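Local atomic coordinates of ribonuclease S-F11 (Nicotiana alata, PDB entry 1IOO), a protein that cleaves RNA as a secreted stylar glycoprotein of the RNase T2 family and is associated with gametophytic self-incompatibility, the rejection of self pollen. Residues Y52-G57 with R78-S83; C21-P26 with F72-G77. All blocks are in the same frame, centred on the assembly; numbering follows the deposited sequence.

Contact 1 of 2, residues Y52-G57 with R78-S83; sequences YSYFTG and RTEQPS
Q81 reaches into the 52-57 loop and pairs its amide with the backbone of F55, which donates N-H to OE1 (3.0 Å) and takes a bond from NE2 on its carbonyl O (2.9 Å). Y52 OH donates to Q81 OE1 at 2.7 Å. Both donors to OE1 lie in the carbonyl plane on its lone pairs, while NE2 has a second, nearly straight bond to R78 O. Two hydrogen bonds at each polar atom set the rotation of this buried amide. CG anti to the carbonyl carbon (chi1 -54°) and an extended chain carry it to F55. An alanine here would probably leave F55 N-H, the F55 and R78 carbonyls and the Y52 hydroxyl without these mates and open a gap between loop and helix end.

Q81 OE1 lies at the Y52 ring edge, near its plane, ring and amide planes 86° apart. F55 CD1 is 3.8 Å from Q81 OE1, the planes 9° apart. The Y54 ring presents its edge to the helix end, CE2 3.3 Å from E80 O; its hydroxyl bonds K85. Where the loop runs into helix 57-66, a water joins G57 O to R78 NH2, weakly on the arginine side. Q81, with positive phi, follows helix 74-80 and occupies the N-cap position of helix 82-92: a junction between two helices, from which its side chain binds a loop backbone in the RNase T2 fold.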
loop_
_atom_site.group_PDB
_atom_site.type_symbol
_atom_site.label_atom_id
_atom_site.label_comp_id
_atom_site.label_asym_id
_atom_site.label_seq_id
_atom_site.Cartn_x
_atom_site.Cartn_y
_atom_site.Cartn_z
ATOM N N TYR A 52 -17.548 11.933 1.032
ATOM C CA TYR A 52 -16.564 11.840 -0.034
ATOM C C TYR A 52 -16.973 12.680 -1.229
ATOM O O TYR A 52 -18.102 12.587 -1.710
ATOM C CB TYR A 52 -16.403 10.388 -0.490
ATOM C CG TYR A 52 -15.345 10.183 -1.566
ATOM C CD1 TYR A 52 -14.000 10.022 -1.230
ATOM C CD2 TYR A 52 -15.692 10.166 -2.916
ATOM C CE1 TYR A 52 -13.028 9.844 -2.213
ATOM C CE2 TYR A 52 -14.729 9.991 -3.905
ATOM C CZ TYR A 52 -13.403 9.829 -3.546
ATOM O OH TYR A 52 -12.452 9.654 -4.518
ATOM N N SER A 53 -16.051 13.521 -1.686
ATOM C CA SER A 53 -16.260 14.339 -2.867
ATOM C C SER A 53 -15.445 13.778 -4.017
ATOM O O SER A 53 -14.295 13.392 -3.830
ATOM C CB SER A 53 -15.839 15.781 -2.591
ATOM O OG SER A 53 -16.593 16.316 -1.521
ATOM N N TYR A 54 -16.037 13.710 -5.202
ATOM C CA TYR A 54 -15.339 13.139 -6.339
ATOM C C TYR A 54 -14.232 14.054 -6.847
ATOM O O TYR A 54 -14.446 15.242 -7.093
ATOM C CB TYR A 54 -16.346 12.775 -7.438
ATOM C CG TYR A 54 -17.340 11.736 -6.954
ATOM C CD1 TYR A 54 -18.474 12.109 -6.226
ATOM C CD2 TYR A 54 -17.105 10.375 -7.148
ATOM C CE1 TYR A 54 -19.348 11.149 -5.702
ATOM C CE2 TYR A 54 -17.970 9.409 -6.626
ATOM C CZ TYR A 54 -19.087 9.804 -5.904
ATOM O OH TYR A 54 -19.936 8.855 -5.378
ATOM N N PHE A 55 -13.038 13.488 -6.980
ATOM C CA PHE A 55 -11.875 14.226 -7.459
ATOM C C PHE A 55 -11.964 14.507 -8.957
ATOM O O PHE A 55 -12.608 13.776 -9.713
ATOM C CB PHE A 55 -10.589 13.437 -7.194
ATOM C CG PHE A 55 -10.207 13.355 -5.737
ATOM C CD1 PHE A 55 -10.165 12.125 -5.081
ATOM C CD2 PHE A 55 -9.847 14.501 -5.032
ATOM C CE1 PHE A 55 -9.767 12.034 -3.745
ATOM C CE2 PHE A 55 -9.449 14.422 -3.696
ATOM C CZ PHE A 55 -9.406 13.184 -3.052
ATOM N N THR A 56 -11.305 15.582 -9.373
ATOM C CA THR A 56 -11.255 15.970 -10.775
ATOM C C THR A 56 -9.877 16.504 -11.126
ATOM O O THR A 56 -9.021 16.656 -10.256
ATOM C CB THR A 56 -12.275 17.088 -11.113
ATOM O OG1 THR A 56 -11.976 18.260 -10.339
ATOM C CG2 THR A 56 -13.695 16.633 -10.817
ATOM N N GLY A 57 -9.662 16.760 -12.412
ATOM C CA GLY A 57 -8.403 17.328 -12.866
ATOM C C GLY A 57 -7.095 16.651 -12.502
ATOM O O GLY A 57 -6.934 15.443 -12.680
ATOM N N ARG A 78 -12.460 6.359 -12.746
ATOM C CA ARG A 78 -12.273 7.808 -12.751
ATOM C C ARG A 78 -13.559 8.557 -12.421
ATOM O O ARG A 78 -13.523 9.627 -11.813
ATOM C CB ARG A 78 -11.774 8.268 -14.121
ATOM C CG ARG A 78 -10.335 7.890 -14.440
ATOM C CD ARG A 78 -9.976 8.342 -15.847
ATOM N NE ARG A 78 -10.059 9.792 -15.975
ATOM C CZ ARG A 78 -9.072 10.627 -15.667
ATOM N NH1 ARG A 78 -7.915 10.156 -15.222
ATOM N NH2 ARG A 78 -9.249 11.938 -15.783
ATOM N N THR A 79 -14.692 7.987 -12.815
ATOM C CA THR A 79 -15.983 8.633 -12.617
ATOM C C THR A 79 -16.582 8.360 -11.236
ATOM O O THR A 79 -16.927 9.296 -10.512
ATOM C CB THR A 79 -17.004 8.172 -13.686
ATOM O OG1 THR A 79 -16.498 8.480 -14.991
ATOM C CG2 THR A 79 -18.335 8.888 -13.493
ATOM N N GLU A 80 -16.696 7.088 -10.865
ATOM C CA GLU A 80 -17.346 6.731 -9.606
ATOM C C GLU A 80 -16.359 6.533 -8.454
ATOM O O GLU A 80 -16.772 6.459 -7.296
ATOM C CB GLU A 80 -18.228 5.500 -9.803
ATOM C CG GLU A 80 -19.259 5.661 -10.920
ATOM C CD GLU A 80 -20.018 6.978 -10.850
ATOM O OE1 GLU A 80 -20.395 7.396 -9.738
ATOM O OE2 GLU A 80 -20.246 7.592 -11.912
ATOM N N GLN A 81 -15.071 6.415 -8.772
ATOM C CA GLN A 81 -14.015 6.320 -7.749
ATOM C C GLN A 81 -14.417 5.403 -6.574
ATOM O O GLN A 81 -14.277 5.766 -5.403
ATOM C CB GLN A 81 -13.728 7.751 -7.266
ATOM C CG GLN A 81 -13.399 8.673 -8.454
ATOM C CD GLN A 81 -13.257 10.142 -8.122
ATOM O OE1 GLN A 81 -13.062 10.533 -6.971
ATOM N NE2 GLN A 81 -13.341 10.974 -9.154
ATOM N N PRO A 82 -14.826 4.168 -6.873
ATOM C CA PRO A 82 -15.254 3.221 -5.839
ATOM C C PRO A 82 -14.226 2.851 -4.772
ATOM O O PRO A 82 -14.558 2.784 -3.588
ATOM C CB PRO A 82 -15.716 2.017 -6.652
ATOM C CG PRO A 82 -14.814 2.052 -7.840
ATOM C CD PRO A 82 -14.772 3.518 -8.196
ATOM N N SER A 83 -12.988 2.598 -5.178
ATOM C CA SER A 83 -11.975 2.184 -4.219
ATOM C C SER A 83 -11.473 3.342 -3.380
ATOM O O SER A 83 -11.248 3.183 -2.182
ATOM C CB SER A 83 -10.821 1.474 -4.920
ATOM O OG SER A 83 -11.312 0.302 -5.541
HETATM O O HOH W 1 -8.672 14.540 -14.807
#

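Contact 2 of 2, residues C21-P26 with F72-G77; sequences CERIAP and FEQDYG
R23 lays its guanidinium against the side chain of Q74, in the first turn of helix 74-80, joining two surface segments of the RNase T2 fold: the loop before strand 30-37 and the start of this helix. The Q74 CB sits over the centre of one guanidinium face, 3.6 Å above the plane. Farther out the amide is stacked on the same group, the two planes 16° apart and Q74 CD 3.6 Å from R23 NH2. R23 CG and CD rest against F72 O, CG at 3.2 Å, and bends at chi2 and chi3 turn the chain beyond CG toward Q74. D64 forms a salt bridge with NH1, so the charged end has a partner outside this contact.

The E22 and E73 side chains lie side by side and point the same way, their carboxylate planes 32° apart. OE1 of E22 and OE1 of E73 are 4.0 Å apart, a proximity of like charges that would probably be unfavourable unless screened; H20 bonds the other oxygen of E22. Nearer the backbone, E22 CB packs on F72 C at 3.4 Å. E73 is the N-cap residue of the helix, and its carbonyl accepts the N-H of G77. At the guanidinium edge, in its plane, a water accepts from R23 NH1 at 3.0 Å and lies 2.8 Å from F72 O, to which it can donate.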
loop_
_atom_site.group_PDB
_atom_site.type_symbol
_atom_site.label_atom_id
_atom_site.label_comp_id
_atom_site.label_asym_id
_atom_site.label_seq_id
_atom_site.Cartn_x
_atom_site.Cartn_y
_atom_site.Cartn_z
ATOM N N CYS A 21 -8.544 -8.297 -12.235
ATOM C CA CYS A 21 -8.236 -6.908 -12.554
ATOM C C CYS A 21 -8.875 -6.473 -13.855
ATOM O O CYS A 21 -8.932 -7.234 -14.821
ATOM C CB CYS A 21 -6.727 -6.693 -12.674
ATOM S SG CYS A 21 -5.856 -6.696 -11.082
ATOM N N GLU A 22 -9.356 -5.235 -13.872
ATOM C CA GLU A 22 -9.939 -4.653 -15.069
ATOM C C GLU A 22 -8.951 -3.691 -15.716
ATOM O O GLU A 22 -9.159 -3.230 -16.837
ATOM C CB GLU A 22 -11.235 -3.915 -14.732
ATOM C CG GLU A 22 -12.425 -4.824 -14.456
ATOM C CD GLU A 22 -12.840 -5.640 -15.671
ATOM O OE1 GLU A 22 -12.721 -5.126 -16.804
ATOM O OE2 GLU A 22 -13.302 -6.786 -15.492
ATOM N N ARG A 23 -7.882 -3.383 -14.990
ATOM C CA ARG A 23 -6.827 -2.506 -15.495
ATOM C C ARG A 23 -5.557 -3.299 -15.745
ATOM O O ARG A 23 -5.333 -4.333 -15.114
ATOM C CB ARG A 23 -6.461 -1.411 -14.473
ATOM C CG ARG A 23 -7.567 -0.430 -14.094
ATOM C CD ARG A 23 -8.027 0.412 -15.285
ATOM N NE ARG A 23 -7.010 1.360 -15.750
ATOM C CZ ARG A 23 -6.791 2.559 -15.215
ATOM N NH1 ARG A 23 -7.521 2.972 -14.187
ATOM N NH2 ARG A 23 -5.837 3.350 -15.710
ATOM N N ILE A 24 -4.739 -2.837 -16.685
ATOM C CA ILE A 24 -3.453 -3.475 -16.917
ATOM C C ILE A 24 -2.561 -3.212 -15.716
ATOM O O ILE A 24 -2.476 -2.079 -15.254
ATOM C CB ILE A 24 -2.756 -2.904 -18.186
ATOM C CG1 ILE A 24 -3.574 -3.242 -19.436
ATOM C CG2 ILE A 24 -1.340 -3.458 -18.304
ATOM C CD1 ILE A 24 -3.683 -4.721 -19.734
ATOM N N ALA A 25 -1.927 -4.254 -15.188
ATOM C CA ALA A 25 -1.080 -4.095 -14.008
ATOM C C ALA A 25 0.165 -3.271 -14.311
ATOM O O ALA A 25 0.967 -3.641 -15.166
ATOM C CB ALA A 25 -0.674 -5.458 -13.465
ATOM N N PRO A 26 0.333 -2.122 -13.630
ATOM C CA PRO A 26 1.526 -1.304 -13.878
ATOM C C PRO A 26 2.760 -2.066 -13.409
ATOM O O PRO A 26 2.669 -2.890 -12.502
ATOM C CB PRO A 26 1.286 -0.071 -13.013
ATOM C CG PRO A 26 -0.203 0.035 -12.975
ATOM C CD PRO A 26 -0.629 -1.397 -12.779
ATOM N N PHE A 72 -11.325 -2.083 -11.312
ATOM C CA PHE A 72 -12.374 -1.467 -12.119
ATOM C C PHE A 72 -11.858 -0.884 -13.414
ATOM O O PHE A 72 -10.689 -0.510 -13.527
ATOM C CB PHE A 72 -13.068 -0.350 -11.323
ATOM C CG PHE A 72 -13.677 -0.812 -10.035
ATOM C CD1 PHE A 72 -12.917 -0.896 -8.871
ATOM C CD2 PHE A 72 -15.016 -1.186 -9.993
ATOM C CE1 PHE A 72 -13.487 -1.349 -7.682
ATOM C CE2 PHE A 72 -15.592 -1.639 -8.812
ATOM C CZ PHE A 72 -14.833 -1.721 -7.658
ATOM N N GLU A 73 -12.745 -0.823 -14.400
ATOM C CA GLU A 73 -12.435 -0.199 -15.668
ATOM C C GLU A 73 -11.994 1.239 -15.424
ATOM O O GLU A 73 -12.411 1.858 -14.441
ATOM C CB GLU A 73 -13.675 -0.199 -16.567
ATOM C CG GLU A 73 -14.170 -1.577 -17.011
ATOM C CD GLU A 73 -15.214 -2.199 -16.076
ATOM O OE1 GLU A 73 -16.044 -2.989 -16.576
ATOM O OE2 GLU A 73 -15.204 -1.913 -14.858
ATOM N N GLN A 74 -11.160 1.774 -16.308
ATOM C CA GLN A 74 -10.660 3.133 -16.146
ATOM C C GLN A 74 -11.789 4.166 -16.074
ATOM O O GLN A 74 -11.764 5.049 -15.217
ATOM C CB GLN A 74 -9.704 3.492 -17.287
ATOM C CG GLN A 74 -9.139 4.892 -17.162
ATOM C CD GLN A 74 -7.958 5.124 -18.077
ATOM O OE1 GLN A 74 -7.784 4.425 -19.073
ATOM N NE2 GLN A 74 -7.142 6.118 -17.746
ATOM N N ASP A 75 -12.775 4.068 -16.963
ATOM C CA ASP A 75 -13.867 5.042 -16.969
ATOM C C ASP A 75 -14.639 5.018 -15.654
ATOM O O ASP A 75 -14.831 6.058 -15.021
ATOM C CB ASP A 75 -14.809 4.805 -18.154
ATOM C CG ASP A 75 -15.896 5.866 -18.254
ATOM O OD1 ASP A 75 -15.622 7.043 -17.935
ATOM O OD2 ASP A 75 -17.024 5.527 -18.666
ATOM N N TYR A 76 -15.070 3.833 -15.233
ATOM C CA TYR A 76 -15.803 3.715 -13.974
ATOM C C TYR A 76 -14.939 4.172 -12.797
ATOM O O TYR A 76 -15.410 4.865 -11.893
ATOM C CB TYR A 76 -16.251 2.267 -13.745
ATOM C CG TYR A 76 -17.225 2.145 -12.601
ATOM C CD1 TYR A 76 -18.578 2.423 -12.791
ATOM C CD2 TYR A 76 -16.790 1.822 -11.314
ATOM C CE1 TYR A 76 -19.476 2.390 -11.734
ATOM C CE2 TYR A 76 -17.682 1.788 -10.244
ATOM C CZ TYR A 76 -19.023 2.075 -10.465
ATOM O OH TYR A 76 -19.907 2.068 -9.405
ATOM N N GLY A 77 -13.672 3.776 -12.813
ATOM C CA GLY A 77 -12.776 4.171 -11.747
ATOM C C GLY A 77 -12.643 5.679 -11.618
ATOM O O GLY A 77 -12.723 6.221 -10.517
HETATM O O HOH W 2 -9.793 1.984 -12.490
#

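The two contacts lie on the same side of the chain's centre, their own centres about 14 Å apart, and share helix 74-80: contact 2 uses its start, contact 1 its end, where helix 82-92 follows. Along the chain their segments alternate, 21-26, 52-57, 72-77 and 78-83, so this short helix is met by two loops, one before strand 30-37 and one between that strand and helix 57-66. They touch directly where the F72 ring packs on P82 and S83. Side chains of Q81 and R23 come within about 4 Å (nearest atoms) of those of Q69 and L70, respectively, probable RNA-binding residues, consistent with both contacts bordering the RNA-binding region.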